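Local coordinates for type IV pilin protein (Neisseria meningitidis, PDB 5V0M) that is the non-core minor pilin PilV, a minor component of type IV pili that probably takes part in cell adhesion, at residues 41-45 / 46-50; 30-33 / 34-37. All blocks are in the same frame, centred on the assembly; numbering follows the deposited sequence.

Contact 1. Residues 41-45 / 46-50; sequences LKQNK and YFNVT
Gln43 lays its carboxamide against the backbone of Val49 and bonds to it twice. Its OE1 accepts from Val49 N at 2.8 Å, almost straight at 176°, and its NE2 donates a hydrogen bond to Val49 O at 3.0 Å, meeting a lone pair in the carbonyl plane. The chain bend at chi2 (-64°) brings the amide down to the strand, and the two bonds fix its rotation. Nearer the turn, Asn44 OD1 accepts a hydrogen bond from Tyr46 N at 2.8 Å on a lone pair, an Asx turn, while the same oxygen lies in the plane of the Phe47 ring, at its edge. The backbone bond from Asn44 N to Phe47 O is weak. Here the loop that follows the long pilin helix folds back and runs antiparallel to the first part of strand 47-54, an outermost strand of the sheet; the side-chain amide of Gln43 takes the place of a backbone partner. A water bridges Asn44 O and Asn48 OD1. Asn44 ND2 is hydrogen-bonded to Thr15 OG1 of helix 3-30. Lys45 runs alongside Tyr46, its CB over one ring face, 4.1 Å from the centroid in a CH-pi contact, and Arg8 adds a cation-pi contact. Leu41 CD1 rests on Thr50 CA at 3.8 Å.

Contact 2. Residues 30-33 / 34-37; sequences KGTF and KTYD
Phe33 O is gripped by two donors: Tyr36 N at 3.2 Å, and a water at 3.0 Å that also donates to Tyr36 O, bridging the two carbonyls. The first of these bonds closes a type I beta turn from Phe33 to Tyr36, just after helix 3-30 ends and the chain leaves helical geometry at Gly31 with positive phi. Tyr36 N approaches from well above the carbonyl plane, 58° out of it, so this bond does not use a lone pair. An ST turn overlaps its start: Thr32 OG1 accepts a hydrogen bond from Lys34 N at 2.9 Å and 168°. The hydroxyl gets there because it stands opposite the backbone N of its own residue (chi1 179°), which also puts the methyl between that N and the carbonyl carbon. Lys34 crosses Thr32 at a slant, its CB 3.4 Å from the hydroxyl oxygen OG1, before its chain bends and leads away. The two aromatic residues at the ends of the turn are buried. Phe33 packs against Tyr27 of the helix and meets Phe59 edge-to-face, and a glycerol, probably from the crystallisation liquor, lies beside it, while Tyr36 meets Tyr26 edge-to-face. Thr35 OG1 is hydrogen-bonded to the hydroxyl of Tyr26, and the Thr32 methyl CG2 lies 3.7 Å from the same Thr35 OG1.

From the N terminus, helix 3-30 runs the length of the molecule, and contact 2 comes first, turning the chain at residues 33-36 as it leaves the helix. Contact 1 follows in series, neither nested in contact 2 nor crossing it: the loop swings back at residues 44-47 and enters strand 47-54. Their centres are about 20 Å apart, yet they touch where Leu41 CD2 packs on Tyr36 CE2 at 4.1 Å. Both pack on the helix and the sheet: Phe33 reaches Met23 and Val54, Tyr36 reaches Thr22 and Leu51, and Phe47 reaches Leu9, Val12 and Ala63. Contact 2 thus lies at the helix end of the 31-46 connection, contact 1 at its strand end.

Contact 1. Residues 41-45 / 46-50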
# COMPACT_ATOMS: atom_id res chain seq x y z
N LEU A 41 7.65 -8.02 -1.07
CA LEU A 41 6.64 -7.18 -0.46
C LEU A 41 5.65 -8.02 0.34
O LEU A 41 5.18 -9.07 -0.12
CB LEU A 41 5.87 -6.46 -1.55
CG LEU A 41 6.67 -5.42 -2.34
CD1 LEU A 41 5.86 -4.93 -3.52
CD2 LEU A 41 7.10 -4.25 -1.46
N LYS A 42 5.32 -7.54 1.54
CA LYS A 42 4.33 -8.19 2.38
C LYS A 42 2.92 -7.86 1.90
O LYS A 42 2.60 -6.70 1.60
CB LYS A 42 4.49 -7.75 3.83
CG LYS A 42 5.89 -7.93 4.40
CD LYS A 42 6.28 -9.40 4.53
CE LYS A 42 7.62 -9.56 5.25
NZ LYS A 42 7.94 -10.98 5.57
N GLN A 43 2.09 -8.88 1.83
CA GLN A 43 0.75 -8.78 1.30
C GLN A 43 -0.29 -8.76 2.41
O GLN A 43 -0.01 -8.92 3.60
CB GLN A 43 0.48 -9.97 0.38
CG GLN A 43 1.43 -10.04 -0.78
CD GLN A 43 1.29 -8.85 -1.69
OE1 GLN A 43 0.18 -8.43 -2.01
NE2 GLN A 43 2.41 -8.31 -2.10
N ASN A 44 -1.51 -8.57 1.97
CA ASN A 44 -2.68 -8.51 2.80
C ASN A 44 -3.73 -9.44 2.20
O ASN A 44 -3.80 -9.59 0.99
CB ASN A 44 -3.05 -7.05 2.67
CG ASN A 44 -4.17 -6.67 3.49
OD1 ASN A 44 -5.29 -7.02 3.18
ND2 ASN A 44 -3.92 -5.85 4.48
N LYS A 45 -4.57 -10.07 3.05
CA LYS A 45 -5.61 -10.96 2.57
C LYS A 45 -6.57 -10.26 1.61
O LYS A 45 -7.16 -10.90 0.74
CB LYS A 45 -6.40 -11.47 3.80
CG LYS A 45 -7.19 -12.71 3.65
CD LYS A 45 -7.42 -13.43 5.02
CE LYS A 45 -8.02 -12.55 6.11
NZ LYS A 45 -8.67 -13.39 7.17
N TYR A 46 -6.76 -8.96 1.78
CA TYR A 46 -7.82 -8.18 1.14
C TYR A 46 -7.33 -7.22 0.08
O TYR A 46 -8.17 -6.62 -0.62
CB TYR A 46 -8.57 -7.40 2.24
CG TYR A 46 -9.22 -8.33 3.23
CD1 TYR A 46 -10.20 -9.23 2.82
CD2 TYR A 46 -8.84 -8.33 4.56
CE1 TYR A 46 -10.81 -10.08 3.72
CE2 TYR A 46 -9.45 -9.20 5.47
CZ TYR A 46 -10.40 -10.07 5.03
OH TYR A 46 -11.03 -10.91 5.95
N PHE A 47 -6.01 -7.02 -0.04
CA PHE A 47 -5.41 -6.09 -0.98
C PHE A 47 -4.09 -6.66 -1.47
O PHE A 47 -3.28 -7.16 -0.68
CB PHE A 47 -5.08 -4.73 -0.33
CG PHE A 47 -6.27 -3.93 0.10
CD1 PHE A 47 -6.78 -2.90 -0.69
CD2 PHE A 47 -6.87 -4.19 1.31
CE1 PHE A 47 -7.88 -2.16 -0.28
CE2 PHE A 47 -7.96 -3.45 1.71
CZ PHE A 47 -8.47 -2.44 0.90
N ASN A 48 -3.88 -6.53 -2.78
CA ASN A 48 -2.62 -6.91 -3.42
C ASN A 48 -1.69 -5.70 -3.41
O ASN A 48 -2.06 -4.62 -3.87
CB ASN A 48 -2.93 -7.32 -4.86
CG ASN A 48 -3.73 -8.59 -4.95
OD1 ASN A 48 -3.55 -9.50 -4.14
ND2 ASN A 48 -4.62 -8.65 -5.93
N VAL A 49 -0.50 -5.87 -2.83
CA VAL A 49 0.45 -4.77 -2.68
C VAL A 49 1.55 -4.89 -3.73
O VAL A 49 2.18 -5.94 -3.86
CB VAL A 49 1.03 -4.75 -1.25
CG1 VAL A 49 2.08 -3.68 -1.11
CG2 VAL A 49 -0.09 -4.56 -0.22
N THR A 50 1.80 -3.79 -4.45
CA THR A 50 2.84 -3.74 -5.46
C THR A 50 3.58 -2.42 -5.33
O THR A 50 3.16 -1.51 -4.62
CB THR A 50 2.20 -3.82 -6.85
OG1 THR A 50 1.27 -2.74 -6.99
CG2 THR A 50 1.49 -5.14 -7.06
O HOH W 1 -4.53 -9.98 -1.67

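Contact 2. Residues 30-33 / 34-37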
# COMPACT_ATOMS: atom_id res chain seq x y z
N LYS A 30 21.73 0.10 1.17
CA LYS A 30 22.17 -0.04 -0.21
C LYS A 30 22.28 1.28 -0.95
O LYS A 30 22.99 1.34 -1.97
CB LYS A 30 21.21 -0.97 -0.97
CG LYS A 30 21.10 -2.35 -0.37
CD LYS A 30 22.39 -3.13 -0.51
CE LYS A 30 22.14 -4.60 -0.23
NZ LYS A 30 23.39 -5.41 -0.33
N GLY A 31 21.65 2.34 -0.46
CA GLY A 31 21.72 3.62 -1.12
C GLY A 31 20.92 3.74 -2.39
O GLY A 31 21.13 4.69 -3.16
N THR A 32 20.00 2.81 -2.65
CA THR A 32 19.14 2.89 -3.83
C THR A 32 17.98 1.94 -3.61
O THR A 32 18.12 0.95 -2.89
CB THR A 32 19.88 2.49 -5.10
OG1 THR A 32 18.99 2.56 -6.23
CG2 THR A 32 20.46 1.07 -4.99
N PHE A 33 16.85 2.24 -4.25
CA PHE A 33 15.75 1.29 -4.33
C PHE A 33 15.79 0.46 -5.61
O PHE A 33 15.01 -0.50 -5.72
CB PHE A 33 14.39 2.01 -4.27
CG PHE A 33 14.16 2.78 -3.01
CD1 PHE A 33 14.06 2.16 -1.78
CD2 PHE A 33 14.00 4.14 -3.06
CE1 PHE A 33 13.84 2.91 -0.64
CE2 PHE A 33 13.80 4.88 -1.95
CZ PHE A 33 13.69 4.27 -0.72
N LYS A 34 16.67 0.79 -6.56
CA LYS A 34 16.62 0.16 -7.88
C LYS A 34 16.87 -1.34 -7.85
O LYS A 34 16.42 -2.04 -8.76
CB LYS A 34 17.59 0.83 -8.85
CG LYS A 34 17.15 2.18 -9.33
CD LYS A 34 15.97 2.08 -10.30
CE LYS A 34 16.38 1.47 -11.64
NZ LYS A 34 15.28 1.62 -12.66
N THR A 35 17.56 -1.85 -6.83
CA THR A 35 17.94 -3.26 -6.75
C THR A 35 17.03 -4.09 -5.86
O THR A 35 17.22 -5.31 -5.75
CB THR A 35 19.38 -3.37 -6.24
OG1 THR A 35 19.53 -2.56 -5.08
CG2 THR A 35 20.38 -2.91 -7.31
N TYR A 36 16.05 -3.46 -5.20
CA TYR A 36 15.13 -4.17 -4.32
C TYR A 36 14.33 -5.23 -5.07
O TYR A 36 13.82 -4.99 -6.16
CB TYR A 36 14.18 -3.17 -3.67
CG TYR A 36 13.30 -3.80 -2.64
CD1 TYR A 36 13.81 -4.11 -1.40
CD2 TYR A 36 11.96 -4.09 -2.89
CE1 TYR A 36 13.06 -4.69 -0.44
CE2 TYR A 36 11.18 -4.68 -1.92
CZ TYR A 36 11.73 -4.98 -0.69
OH TYR A 36 10.96 -5.58 0.29
N ASP A 37 14.24 -6.42 -4.47
CA ASP A 37 13.49 -7.55 -5.02
C ASP A 37 12.01 -7.33 -4.70
O ASP A 37 11.58 -7.54 -3.57
CB ASP A 37 13.99 -8.86 -4.41
CG ASP A 37 13.28 -10.07 -4.94
OD1 ASP A 37 13.74 -11.20 -4.61
OD2 ASP A 37 12.28 -9.93 -5.68
O HOH W 2 13.18 -2.32 -7.27